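Local coordinates for putative beta-glucosidase (Bifidobacterium adolescentis, PDB 5WAB), which hydrolyses beta-glucosidic linkages as a family 3 glycoside hydrolase and probably also removes terminal alpha-L-arabinopyranosyl groups from ginsenoside Rb2, at residues His186-Ala191 against Trp223-Ile228; Val218-Trp223 against Gly246-Met251; Gly234-His237 against Ala241-Asn244. All coordinates share one frame; numbering follows the deposited sequence.

All three contacts lie in the N-terminal, TIM-barrel-type domain and follow one another across it: the centres of contacts 1 and 2 are about 10 Å apart, those of 2 and 3 about 11 Å, those of 1 and 3 about 21 Å. Contacts 1 and 2 share Trp223 and alternate along the chain, whereas both segments of contact 3 fall between the two of contact 2. Strand 228-230 runs through the group: contact 1 lies at the turn that enters it, contact 3 in the loop and helix that follow it. Contact 2, through Arg220, ties the helix before this strand to the chain beyond helix 239-245.

Contact 1: His186-Ala191 against Trp223-Ile228; sequences HIVKTA and WGYEGI
At the turn that carries the chain from helix 212-222 into strand 228-230, Val188 and Lys189 of the neighbouring helix 182-190 pack on Tyr225 and Trp223. CG1 of Val188, turned anti to the backbone N (chi1 161°), lies 3.7 Å from Tyr225 CB, and both methyls come about 4.0 Å from Tyr225 CD1, the two side chains crossing nearly at right angles. The next residue, Lys189, stretches its extended chain across Trp223. Its CG passes 3.6 Å from the Trp223 carbonyl O, and its CE comes 4.0 Å from Trp223 CD1; the aliphatic part makes most of this contact, and NZ, also near the ring, forms a salt bridge with Glu185. Gly224, with a positive phi of 77°, turns the backbone between the two aromatic residues. Beyond it, Gly227 N stands 3.4 Å above the centre of the Tyr225 ring. Gln192 holds the turn through its side-chain amide, which bonds Gly224 O and Glu226 N, and Tyr225 OH reaches Pro193 O. Leu219 and Ile196 complete the apolar surroundings of Val188 and Tyr225. A helix packed on the alpha-to-beta turn that leads into the next parallel strand belongs to the beta-alpha-beta architecture of a TIM-type barrel.

Contact 2: Val218-Trp223 against Gly246-Met251; sequences VLRDEW and GLNLEM
Between Val218 and Trp223 the last part of helix 212-222 faces Gly246-Met251, and Arg220 is the residue that spans the gap to Gly246 and Asn248. Val218 O accepts from Trp223 N at 3.0 Å, in a wider, pi-type turn, and Val218 CG1 sits over one face of the indole, toward the rim. The Leu219 side chain rests on Val229 of strand 228-230. Arg220 follows, its chain extended from CG to NE, which carries the guanidinium well beyond the helix. NH1 donates to Gly246 O at 3.0 Å, with a bent N-H...O angle of 137°. The oxygen stands 26° out of the guanidinium plane. This carbonyl belongs to the glycine that ends helix 239-245 in a Schellman motif, its phi positive. NH2 adds two weak bonds, one to the same Gly246 O at 3.3 Å and one to Asn248 OD1 at 2.8 Å. Asn248 comes from the opposite direction, its amide plane 47° from that of the guanidinium. Its stronger partners lie elsewhere, with Val229 N donating to OD1 and ND2 donating to Met277 O. Past Arg220, Glu222 turns to a salt bridge with Arg177, and Trp223 packs on helix 182-190 at Phe184.

Contact 3: Gly234-His237 against Ala241-Asn244; sequences GADH and ASLN
Ser242 OG is gripped by several groups: Asp236 OD1 lies 2.7 Å away, a water donates to it at 2.6 Å, and the carbonyl O of Asp238, one helical turn back, is also within bonding distance. The single hydroxyl proton could serve either Asp236 OD1 or Asp238 O. With OG placed anti to the carbonyl carbon (chi1 -65°), the serine can bend back along its own helix toward Asp238 and still present the hydroxyl to the preceding loop. Asp236 meets it with CG anti to the backbone N (chi1 -170°), which swings the carboxylate over to the helix. OD1 is the oxygen nearer the hydroxyl, while OD2 lies 3.6 Å from Ser242 CB and has a long, weak ion pair with Arg239. The water completes the bridge, since it accepts from His237 N at 2.7 Å and donates a hydrogen bond to the serine hydroxyl, tying the loop backbone to the helix as well. Gly234-His237 follows the C-terminal end of strand 228-230, the side of a TIM-type barrel on which active sites are formed, and the chain then enters helix 239-245. The carboxylate-hydroxyl pair thus closes a short strand-to-helix connection upon the first turn of the helix. In the loop, Ala235 O stands 3.7 Å above the centre of the His237 ring, and His207 meets that ring edge-to-face. Leu247 and Glu250 pack against Asp236 from the chain beyond the helix, and Leu243, next to the serine, packs on helix 271-292.

Contact 1: His186-Ala191 against Trp223-Ile228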
ATOM      1  N   HIS A 186     -11.539  -3.536  -5.408  1.00 19.96           N
ATOM      2  CA  HIS A 186     -10.953  -3.532  -6.746  1.00 18.68           C
ATOM      3  C   HIS A 186     -10.117  -4.778  -7.001  1.00 17.58           C
ATOM      4  O   HIS A 186     -10.149  -5.338  -8.100  1.00 17.00           O
ATOM      5  CB  HIS A 186     -10.094  -2.283  -6.953  1.00 17.15           C
ATOM      6  CG  HIS A 186      -9.394  -2.254  -8.277  1.00 18.66           C
ATOM      7  ND1 HIS A 186     -10.046  -1.982  -9.461  1.00 20.04           N
ATOM      8  CD2 HIS A 186      -8.108  -2.517  -8.607  1.00 15.36           C
ATOM      9  CE1 HIS A 186      -9.183  -2.052 -10.459  1.00 16.80           C
ATOM     10  NE2 HIS A 186      -8.001  -2.378  -9.967  1.00 16.20           N
ATOM     11  N   ILE A 187      -9.326  -5.199  -6.021  1.00 19.03           N
ATOM     12  CA  ILE A 187      -8.484  -6.373  -6.217  1.00 16.93           C
ATOM     13  C   ILE A 187      -9.329  -7.644  -6.293  1.00 18.63           C
ATOM     14  O   ILE A 187      -9.035  -8.553  -7.080  1.00 19.87           O
ATOM     15  CB  ILE A 187      -7.430  -6.422  -5.102  1.00 13.08           C
ATOM     16  CG1 ILE A 187      -6.574  -5.146  -5.182  1.00 13.29           C
ATOM     17  CG2 ILE A 187      -6.583  -7.661  -5.227  1.00 13.09           C
ATOM     18  CD1 ILE A 187      -5.521  -5.016  -4.098  1.00 14.11           C
ATOM     19  N   VAL A 188     -10.410  -7.714  -5.510  1.00 16.89           N
ATOM     20  CA  VAL A 188     -11.293  -8.879  -5.555  1.00 16.23           C
ATOM     21  C   VAL A 188     -11.986  -8.972  -6.908  1.00 18.68           C
ATOM     22  O   VAL A 188     -12.149 -10.063  -7.468  1.00 19.70           O
ATOM     23  CB  VAL A 188     -12.315  -8.823  -4.403  1.00 13.30           C
ATOM     24  CG1 VAL A 188     -13.499  -9.730  -4.690  1.00 13.77           C
ATOM     25  CG2 VAL A 188     -11.672  -9.220  -3.082  1.00 12.83           C
ATOM     26  N   LYS A 189     -12.430  -7.837  -7.444  1.00 19.40           N
ATOM     27  CA  LYS A 189     -13.146  -7.859  -8.711  1.00 21.10           C
ATOM     28  C   LYS A 189     -12.196  -7.947  -9.904  1.00 22.19           C
ATOM     29  O   LYS A 189     -12.511  -8.612 -10.896  1.00 23.02           O
ATOM     30  CB  LYS A 189     -14.048  -6.632  -8.824  1.00 20.08           C
ATOM     31  CG  LYS A 189     -15.256  -6.694  -7.913  1.00 16.00           C
ATOM     32  CD  LYS A 189     -16.071  -5.426  -7.999  1.00 16.62           C
ATOM     33  CE  LYS A 189     -17.349  -5.550  -7.202  1.00 16.78           C
ATOM     34  NZ  LYS A 189     -18.080  -4.254  -7.113  1.00 17.40           N
ATOM     35  N   THR A 190     -11.036  -7.292  -9.842  1.00 22.98           N
ATOM     36  CA  THR A 190     -10.149  -7.288 -11.005  1.00 25.35           C
ATOM     37  C   THR A 190      -9.328  -8.563 -11.055  1.00 28.44           C
ATOM     38  O   THR A 190      -9.303  -9.258 -12.077  1.00 27.28           O
ATOM     39  CB  THR A 190      -9.248  -6.062 -10.997  1.00 23.98           C
ATOM     40  OG1 THR A 190     -10.073  -4.895 -10.986  1.00 24.98           O
ATOM     41  CG2 THR A 190      -8.350  -6.052 -12.246  1.00 24.85           C
ATOM     42  N   ALA A 191      -8.640  -8.877  -9.972  1.00 32.58           N
ATOM     43  CA  ALA A 191      -8.029 -10.180  -9.877  1.00 37.41           C
ATOM     44  C   ALA A 191      -9.003 -10.985  -9.030  1.00 42.21           C
ATOM     45  O   ALA A 191     -10.176 -10.627  -8.929  1.00 53.16           O
ATOM     46  CB  ALA A 191      -6.621 -10.078  -9.279  1.00 36.46           C
ATOM     47  N   TRP A 223     -19.642  -8.338  -3.918  1.00 22.43           N
ATOM     48  CA  TRP A 223     -18.451  -8.201  -4.751  1.00 20.73           C
ATOM     49  C   TRP A 223     -18.140  -9.437  -5.593  1.00 20.64           C
ATOM     50  O   TRP A 223     -17.368  -9.333  -6.553  1.00 21.28           O
ATOM     51  CB  TRP A 223     -17.228  -7.881  -3.884  1.00 19.59           C
ATOM     52  CG  TRP A 223     -17.282  -6.571  -3.152  1.00 18.17           C
ATOM     53  CD1 TRP A 223     -18.222  -5.588  -3.285  1.00 18.95           C
ATOM     54  CD2 TRP A 223     -16.343  -6.098  -2.177  1.00 16.90           C
ATOM     55  NE1 TRP A 223     -17.923  -4.532  -2.453  1.00 19.15           N
ATOM     56  CE2 TRP A 223     -16.774  -4.822  -1.763  1.00 17.88           C
ATOM     57  CE3 TRP A 223     -15.177  -6.629  -1.615  1.00 16.14           C
ATOM     58  CZ2 TRP A 223     -16.083  -4.072  -0.805  1.00 16.19           C
ATOM     59  CZ3 TRP A 223     -14.491  -5.880  -0.664  1.00 16.25           C
ATOM     60  CH2 TRP A 223     -14.949  -4.619  -0.269  1.00 13.94           C
ATOM     61  N   GLY A 224     -18.704 -10.599  -5.265  1.00 18.45           N
ATOM     62  CA  GLY A 224     -18.397 -11.803  -6.015  1.00 17.88           C
ATOM     63  C   GLY A 224     -17.056 -12.437  -5.712  1.00 17.94           C
ATOM     64  O   GLY A 224     -16.439 -13.022  -6.605  1.00 16.24           O
ATOM     65  N   TYR A 225     -16.579 -12.334  -4.475  1.00 18.98           N
ATOM     66  CA  TYR A 225     -15.330 -12.982  -4.099  1.00 19.80           C
ATOM     67  C   TYR A 225     -15.494 -14.496  -4.160  1.00 20.91           C
ATOM     68  O   TYR A 225     -16.417 -15.059  -3.562  1.00 20.53           O
ATOM     69  CB  TYR A 225     -14.910 -12.548  -2.698  1.00 19.35           C
ATOM     70  CG  TYR A 225     -13.660 -13.229  -2.188  1.00 20.39           C
ATOM     71  CD1 TYR A 225     -12.453 -13.109  -2.866  1.00 20.54           C
ATOM     72  CD2 TYR A 225     -13.683 -13.982  -1.024  1.00 20.63           C
ATOM     73  CE1 TYR A 225     -11.316 -13.728  -2.404  1.00 20.44           C
ATOM     74  CE2 TYR A 225     -12.549 -14.597  -0.551  1.00 20.71           C
ATOM     75  CZ  TYR A 225     -11.369 -14.470  -1.245  1.00 20.96           C
ATOM     76  OH  TYR A 225     -10.235 -15.087  -0.775  1.00 21.37           O
ATOM     77  N   GLU A 226     -14.596 -15.156  -4.883  1.00 21.11           N
ATOM     78  CA  GLU A 226     -14.698 -16.590  -5.108  1.00 23.25           C
ATOM     79  C   GLU A 226     -13.762 -17.406  -4.227  1.00 21.11           C
ATOM     80  O   GLU A 226     -13.823 -18.639  -4.252  1.00 22.50           O
ATOM     81  CB  GLU A 226     -14.404 -16.896  -6.579  1.00 25.93           C
ATOM     82  CG  GLU A 226     -15.333 -16.210  -7.560  1.00 29.91           C
ATOM     83  CD  GLU A 226     -14.905 -16.420  -9.002  1.00 33.61           C
ATOM     84  OE1 GLU A 226     -13.717 -16.743  -9.238  1.00 33.55           O
ATOM     85  OE2 GLU A 226     -15.757 -16.260  -9.901  1.00 36.65           O
ATOM     86  N   GLY A 227     -12.918 -16.754  -3.440  1.00 17.29           N
ATOM     87  CA  GLY A 227     -11.856 -17.413  -2.720  1.00 16.59           C
ATOM     88  C   GLY A 227     -12.190 -17.726  -1.283  1.00 15.18           C
ATOM     89  O   GLY A 227     -13.355 -17.795  -0.887  1.00 15.40           O
ATOM     90  N   ILE A 228     -11.139 -17.865  -0.484  1.00 20.94           N
ATOM     91  CA  ILE A 228     -11.214 -18.291   0.907  1.00 20.83           C
ATOM     92  C   ILE A 228     -10.879 -17.118   1.816  1.00 20.24           C
ATOM     93  O   ILE A 228     -10.134 -16.207   1.436  1.00 19.37           O
ATOM     94  CB  ILE A 228     -10.220 -19.456   1.115  1.00 23.20           C
ATOM     95  CG1 ILE A 228     -10.735 -20.710   0.432  1.00 25.85           C
ATOM     96  CG2 ILE A 228      -9.887 -19.682   2.575  1.00 25.52           C
ATOM     97  CD1 ILE A 228     -12.216 -20.838   0.516  1.00 28.73           C
TER

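Contact 2: Val218-Trp223 against Gly246-Met251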
ATOM      1  N   VAL A 218     -20.970  -8.433   2.085  1.00 22.54           N
ATOM      2  CA  VAL A 218     -20.191  -7.552   1.218  1.00 22.68           C
ATOM      3  C   VAL A 218     -19.254  -8.354   0.327  1.00 20.54           C
ATOM      4  O   VAL A 218     -19.339  -8.304  -0.906  1.00 20.53           O
ATOM      5  CB  VAL A 218     -19.395  -6.534   2.057  1.00 23.45           C
ATOM      6  CG1 VAL A 218     -18.420  -5.788   1.167  1.00 22.93           C
ATOM      7  CG2 VAL A 218     -20.327  -5.567   2.777  1.00 24.13           C
ATOM      8  N   LEU A 219     -18.350  -9.112   0.949  1.00 19.05           N
ATOM      9  CA  LEU A 219     -17.240  -9.714   0.219  1.00 18.91           C
ATOM     10  C   LEU A 219     -17.729 -10.657  -0.876  1.00 19.94           C
ATOM     11  O   LEU A 219     -17.268 -10.585  -2.024  1.00 19.26           O
ATOM     12  CB  LEU A 219     -16.320 -10.437   1.205  1.00 18.85           C
ATOM     13  CG  LEU A 219     -15.081 -11.147   0.661  1.00 18.52           C
ATOM     14  CD1 LEU A 219     -14.152 -10.165  -0.042  1.00 18.03           C
ATOM     15  CD2 LEU A 219     -14.359 -11.863   1.786  1.00 18.52           C
ATOM     16  N   ARG A 220     -18.699 -11.517  -0.559  1.00 19.94           N
ATOM     17  CA  ARG A 220     -19.130 -12.552  -1.492  1.00 20.98           C
ATOM     18  C   ARG A 220     -20.422 -12.214  -2.228  1.00 22.02           C
ATOM     19  O   ARG A 220     -20.463 -12.292  -3.459  1.00 23.40           O
ATOM     20  CB  ARG A 220     -19.292 -13.883  -0.750  1.00 21.10           C
ATOM     21  CG  ARG A 220     -17.976 -14.473  -0.266  1.00 20.06           C
ATOM     22  CD  ARG A 220     -18.230 -15.671   0.597  1.00 20.50           C
ATOM     23  NE  ARG A 220     -17.039 -16.478   0.811  1.00 20.24           N
ATOM     24  CZ  ARG A 220     -16.341 -16.472   1.939  1.00 19.67           C
ATOM     25  NH1 ARG A 220     -16.710 -15.674   2.936  1.00 19.77           N
ATOM     26  NH2 ARG A 220     -15.276 -17.253   2.069  1.00 18.88           N
ATOM     27  N   ASP A 221     -21.477 -11.829  -1.506  1.00 22.57           N
ATOM     28  CA  ASP A 221     -22.765 -11.617  -2.164  1.00 26.08           C
ATOM     29  C   ASP A 221     -22.775 -10.370  -3.039  1.00 27.54           C
ATOM     30  O   ASP A 221     -23.428 -10.365  -4.087  1.00 30.57           O
ATOM     31  CB  ASP A 221     -23.893 -11.559  -1.131  1.00 26.73           C
ATOM     32  CG  ASP A 221     -24.134 -12.903  -0.448  1.00 26.80           C
ATOM     33  OD1 ASP A 221     -23.693 -13.941  -0.989  1.00 25.32           O
ATOM     34  OD2 ASP A 221     -24.785 -12.921   0.620  1.00 27.52           O
ATOM     35  N   GLU A 222     -22.061  -9.316  -2.643  1.00 26.77           N
ATOM     36  CA  GLU A 222     -22.027  -8.078  -3.417  1.00 27.84           C
ATOM     37  C   GLU A 222     -20.849  -8.030  -4.388  1.00 25.24           C
ATOM     38  O   GLU A 222     -21.029  -7.715  -5.566  1.00 27.01           O
ATOM     39  CB  GLU A 222     -21.978  -6.866  -2.477  1.00 29.90           C
ATOM     40  CG  GLU A 222     -23.194  -6.713  -1.577  1.00 31.69           C
ATOM     41  CD  GLU A 222     -23.094  -5.506  -0.667  1.00 32.87           C
ATOM     42  OE1 GLU A 222     -22.276  -4.611  -0.957  1.00 33.31           O
ATOM     43  OE2 GLU A 222     -23.824  -5.455   0.343  1.00 34.47           O
ATOM     44  N   TRP A 223     -19.642  -8.338  -3.918  1.00 22.43           N
ATOM     45  CA  TRP A 223     -18.451  -8.201  -4.751  1.00 20.73           C
ATOM     46  C   TRP A 223     -18.140  -9.437  -5.593  1.00 20.64           C
ATOM     47  O   TRP A 223     -17.368  -9.333  -6.553  1.00 21.28           O
ATOM     48  CB  TRP A 223     -17.228  -7.881  -3.884  1.00 19.59           C
ATOM     49  CG  TRP A 223     -17.282  -6.571  -3.152  1.00 18.17           C
ATOM     50  CD1 TRP A 223     -18.222  -5.588  -3.285  1.00 18.95           C
ATOM     51  CD2 TRP A 223     -16.343  -6.098  -2.177  1.00 16.90           C
ATOM     52  NE1 TRP A 223     -17.923  -4.532  -2.453  1.00 19.15           N
ATOM     53  CE2 TRP A 223     -16.774  -4.822  -1.763  1.00 17.88           C
ATOM     54  CE3 TRP A 223     -15.177  -6.629  -1.615  1.00 16.14           C
ATOM     55  CZ2 TRP A 223     -16.083  -4.072  -0.805  1.00 16.19           C
ATOM     56  CZ3 TRP A 223     -14.491  -5.880  -0.664  1.00 16.25           C
ATOM     57  CH2 TRP A 223     -14.949  -4.619  -0.269  1.00 13.94           C
ATOM     58  N   GLY A 246     -18.467 -16.838   7.611  1.00 13.33           N
ATOM     59  CA  GLY A 246     -17.836 -16.994   6.317  1.00 14.37           C
ATOM     60  C   GLY A 246     -16.330 -17.156   6.374  1.00 15.63           C
ATOM     61  O   GLY A 246     -15.652 -17.100   5.343  1.00 15.67           O
ATOM     62  N   LEU A 247     -15.792 -17.382   7.570  1.00 16.39           N
ATOM     63  CA  LEU A 247     -14.367 -17.642   7.743  1.00 17.74           C
ATOM     64  C   LEU A 247     -14.090 -19.114   7.457  1.00 20.94           C
ATOM     65  O   LEU A 247     -14.553 -19.996   8.189  1.00 25.84           O
ATOM     66  CB  LEU A 247     -13.921 -17.281   9.154  1.00 16.36           C
ATOM     67  CG  LEU A 247     -12.405 -17.310   9.327  1.00 17.45           C
ATOM     68  CD1 LEU A 247     -11.821 -15.918   9.081  1.00 15.09           C
ATOM     69  CD2 LEU A 247     -12.038 -17.846  10.697  1.00 18.86           C
ATOM     70  N   ASN A 248     -13.343 -19.388   6.391  1.00 17.72           N
ATOM     71  CA  ASN A 248     -13.076 -20.774   6.029  1.00 16.03           C
ATOM     72  C   ASN A 248     -12.044 -21.431   6.934  1.00 18.51           C
ATOM     73  O   ASN A 248     -12.151 -22.628   7.216  1.00 21.67           O
ATOM     74  CB  ASN A 248     -12.604 -20.854   4.583  1.00 14.93           C
ATOM     75  CG  ASN A 248     -13.595 -20.248   3.623  1.00 15.59           C
ATOM     76  OD1 ASN A 248     -13.731 -19.024   3.543  1.00 15.37           O
ATOM     77  ND2 ASN A 248     -14.310 -21.099   2.898  1.00 15.46           N
ATOM     78  N   LEU A 249     -11.041 -20.689   7.387  1.00 16.58           N
ATOM     79  CA  LEU A 249      -9.834 -21.300   7.934  1.00 18.10           C
ATOM     80  C   LEU A 249      -9.399 -20.585   9.204  1.00 20.00           C
ATOM     81  O   LEU A 249      -9.112 -19.382   9.178  1.00 19.65           O
ATOM     82  CB  LEU A 249      -8.710 -21.268   6.894  1.00 16.35           C
ATOM     83  CG  LEU A 249      -7.385 -21.954   7.226  1.00 18.38           C
ATOM     84  CD1 LEU A 249      -7.524 -23.471   7.278  1.00 18.13           C
ATOM     85  CD2 LEU A 249      -6.322 -21.538   6.223  1.00 17.93           C
ATOM     86  N   GLU A 250      -9.293 -21.341  10.296  1.00 20.86           N
ATOM     87  CA  GLU A 250      -8.691 -20.847  11.527  1.00 20.38           C
ATOM     88  C   GLU A 250      -7.188 -21.074  11.467  1.00 21.60           C
ATOM     89  O   GLU A 250      -6.735 -22.188  11.180  1.00 21.78           O
ATOM     90  CB  GLU A 250      -9.266 -21.552  12.757  1.00 19.76           C
ATOM     91  CG  GLU A 250      -8.630 -21.090  14.071  1.00 20.16           C
ATOM     92  CD  GLU A 250      -8.658 -22.146  15.175  1.00 21.56           C
ATOM     93  OE1 GLU A 250      -8.599 -23.352  14.859  1.00 21.33           O
ATOM     94  OE2 GLU A 250      -8.730 -21.768  16.365  1.00 21.39           O
ATOM     95  N   MET A 251      -6.420 -20.014  11.725  1.00 21.00           N
ATOM     96  CA  MET A 251      -4.970 -20.101  11.801  1.00 21.89           C
ATOM     97  C   MET A 251      -4.500 -19.267  12.989  1.00 23.69           C
ATOM     98  O   MET A 251      -4.975 -18.132  13.173  1.00 25.22           O
ATOM     99  CB  MET A 251      -4.308 -19.615  10.510  1.00 21.06           C
ATOM    100  CG  MET A 251      -4.597 -20.484   9.299  1.00 20.63           C
ATOM    101  SD  MET A 251      -3.840 -22.114   9.351  1.00 21.16           S
ATOM    102  CE  MET A 251      -2.097 -21.698   9.273  1.00 20.26           C
TER

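Contact 3: Gly234-His237 against Ala241-Asn244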
ATOM      1  N   GLY A 234      -4.658 -16.021  15.687  1.00 26.96           N
ATOM      2  CA  GLY A 234      -5.349 -15.767  16.928  1.00 26.98           C
ATOM      3  C   GLY A 234      -6.624 -14.968  16.790  1.00 27.17           C
ATOM      4  O   GLY A 234      -7.297 -14.739  17.802  1.00 28.12           O
ATOM      5  N   ALA A 235      -6.977 -14.535  15.574  1.00 27.17           N
ATOM      6  CA  ALA A 235      -8.139 -13.673  15.377  1.00 25.93           C
ATOM      7  C   ALA A 235      -9.465 -14.419  15.461  1.00 26.19           C
ATOM      8  O   ALA A 235     -10.510 -13.776  15.594  1.00 26.24           O
ATOM      9  CB  ALA A 235      -8.045 -12.958  14.030  1.00 24.40           C
ATOM     10  N   ASP A 236      -9.450 -15.748  15.377  1.00 26.60           N
ATOM     11  CA  ASP A 236     -10.662 -16.554  15.466  1.00 27.37           C
ATOM     12  C   ASP A 236     -10.927 -16.833  16.941  1.00 28.41           C
ATOM     13  O   ASP A 236     -10.200 -17.606  17.573  1.00 29.01           O
ATOM     14  CB  ASP A 236     -10.506 -17.845  14.666  1.00 27.86           C
ATOM     15  CG  ASP A 236     -11.811 -18.612  14.520  1.00 27.93           C
ATOM     16  OD1 ASP A 236     -12.745 -18.396  15.327  1.00 27.35           O
ATOM     17  OD2 ASP A 236     -11.897 -19.445  13.589  1.00 28.72           O
ATOM     18  N   HIS A 237     -11.959 -16.197  17.490  1.00 28.25           N
ATOM     19  CA  HIS A 237     -12.281 -16.335  18.907  1.00 30.17           C
ATOM     20  C   HIS A 237     -13.418 -17.308  19.175  1.00 29.03           C
ATOM     21  O   HIS A 237     -13.459 -17.913  20.250  1.00 28.73           O
ATOM     22  CB  HIS A 237     -12.645 -14.968  19.494  1.00 32.18           C
ATOM     23  CG  HIS A 237     -11.521 -13.980  19.452  1.00 34.47           C
ATOM     24  ND1 HIS A 237     -10.208 -14.357  19.268  1.00 35.05           N
ATOM     25  CD2 HIS A 237     -11.520 -12.628  19.525  1.00 35.31           C
ATOM     26  CE1 HIS A 237      -9.444 -13.280  19.254  1.00 35.71           C
ATOM     27  NE2 HIS A 237     -10.215 -12.219  19.405  1.00 35.86           N
ATOM     28  N   ALA A 241     -19.019 -19.339  15.467  1.00 19.76           N
ATOM     29  CA  ALA A 241     -19.438 -18.033  14.967  1.00 19.82           C
ATOM     30  C   ALA A 241     -18.631 -17.618  13.744  1.00 19.01           C
ATOM     31  O   ALA A 241     -19.190 -17.090  12.775  1.00 17.98           O
ATOM     32  CB  ALA A 241     -19.320 -16.984  16.070  1.00 21.54           C
ATOM     33  N   SER A 242     -17.318 -17.864  13.763  1.00 18.95           N
ATOM     34  CA  SER A 242     -16.482 -17.498  12.622  1.00 19.52           C
ATOM     35  C   SER A 242     -16.872 -18.280  11.375  1.00 18.91           C
ATOM     36  O   SER A 242     -16.968 -17.708  10.284  1.00 17.81           O
ATOM     37  CB  SER A 242     -15.004 -17.720  12.951  1.00 20.22           C
ATOM     38  OG  SER A 242     -14.575 -16.851  13.985  1.00 21.08           O
ATOM     39  N   LEU A 243     -17.095 -19.589  11.515  1.00 18.72           N
ATOM     40  CA  LEU A 243     -17.469 -20.389  10.357  1.00 19.23           C
ATOM     41  C   LEU A 243     -18.789 -19.916   9.767  1.00 19.98           C
ATOM     42  O   LEU A 243     -18.931 -19.820   8.542  1.00 19.76           O
ATOM     43  CB  LEU A 243     -17.568 -21.864  10.738  1.00 23.60           C
ATOM     44  CG  LEU A 243     -17.606 -22.779   9.513  1.00 24.39           C
ATOM     45  CD1 LEU A 243     -16.195 -23.215   9.121  1.00 25.45           C
ATOM     46  CD2 LEU A 243     -18.517 -23.966   9.730  1.00 25.27           C
ATOM     47  N   ASN A 244     -19.767 -19.607  10.626  1.00 20.36           N
ATOM     48  CA  ASN A 244     -21.053 -19.126  10.138  1.00 18.69           C
ATOM     49  C   ASN A 244     -20.928 -17.757   9.492  1.00 18.20           C
ATOM     50  O   ASN A 244     -21.709 -17.424   8.597  1.00 20.76           O
ATOM     51  CB  ASN A 244     -22.070 -19.090  11.276  1.00 18.54           C
ATOM     52  CG  ASN A 244     -22.628 -20.464  11.606  1.00 18.96           C
ATOM     53  OD1 ASN A 244     -22.654 -21.355  10.756  1.00 20.43           O
ATOM     54  ND2 ASN A 244     -23.077 -20.643  12.845  1.00 18.63           N
TER
HETATM   55  O   HOH W   1     -14.377 -15.761  16.314  1.00 22.57           O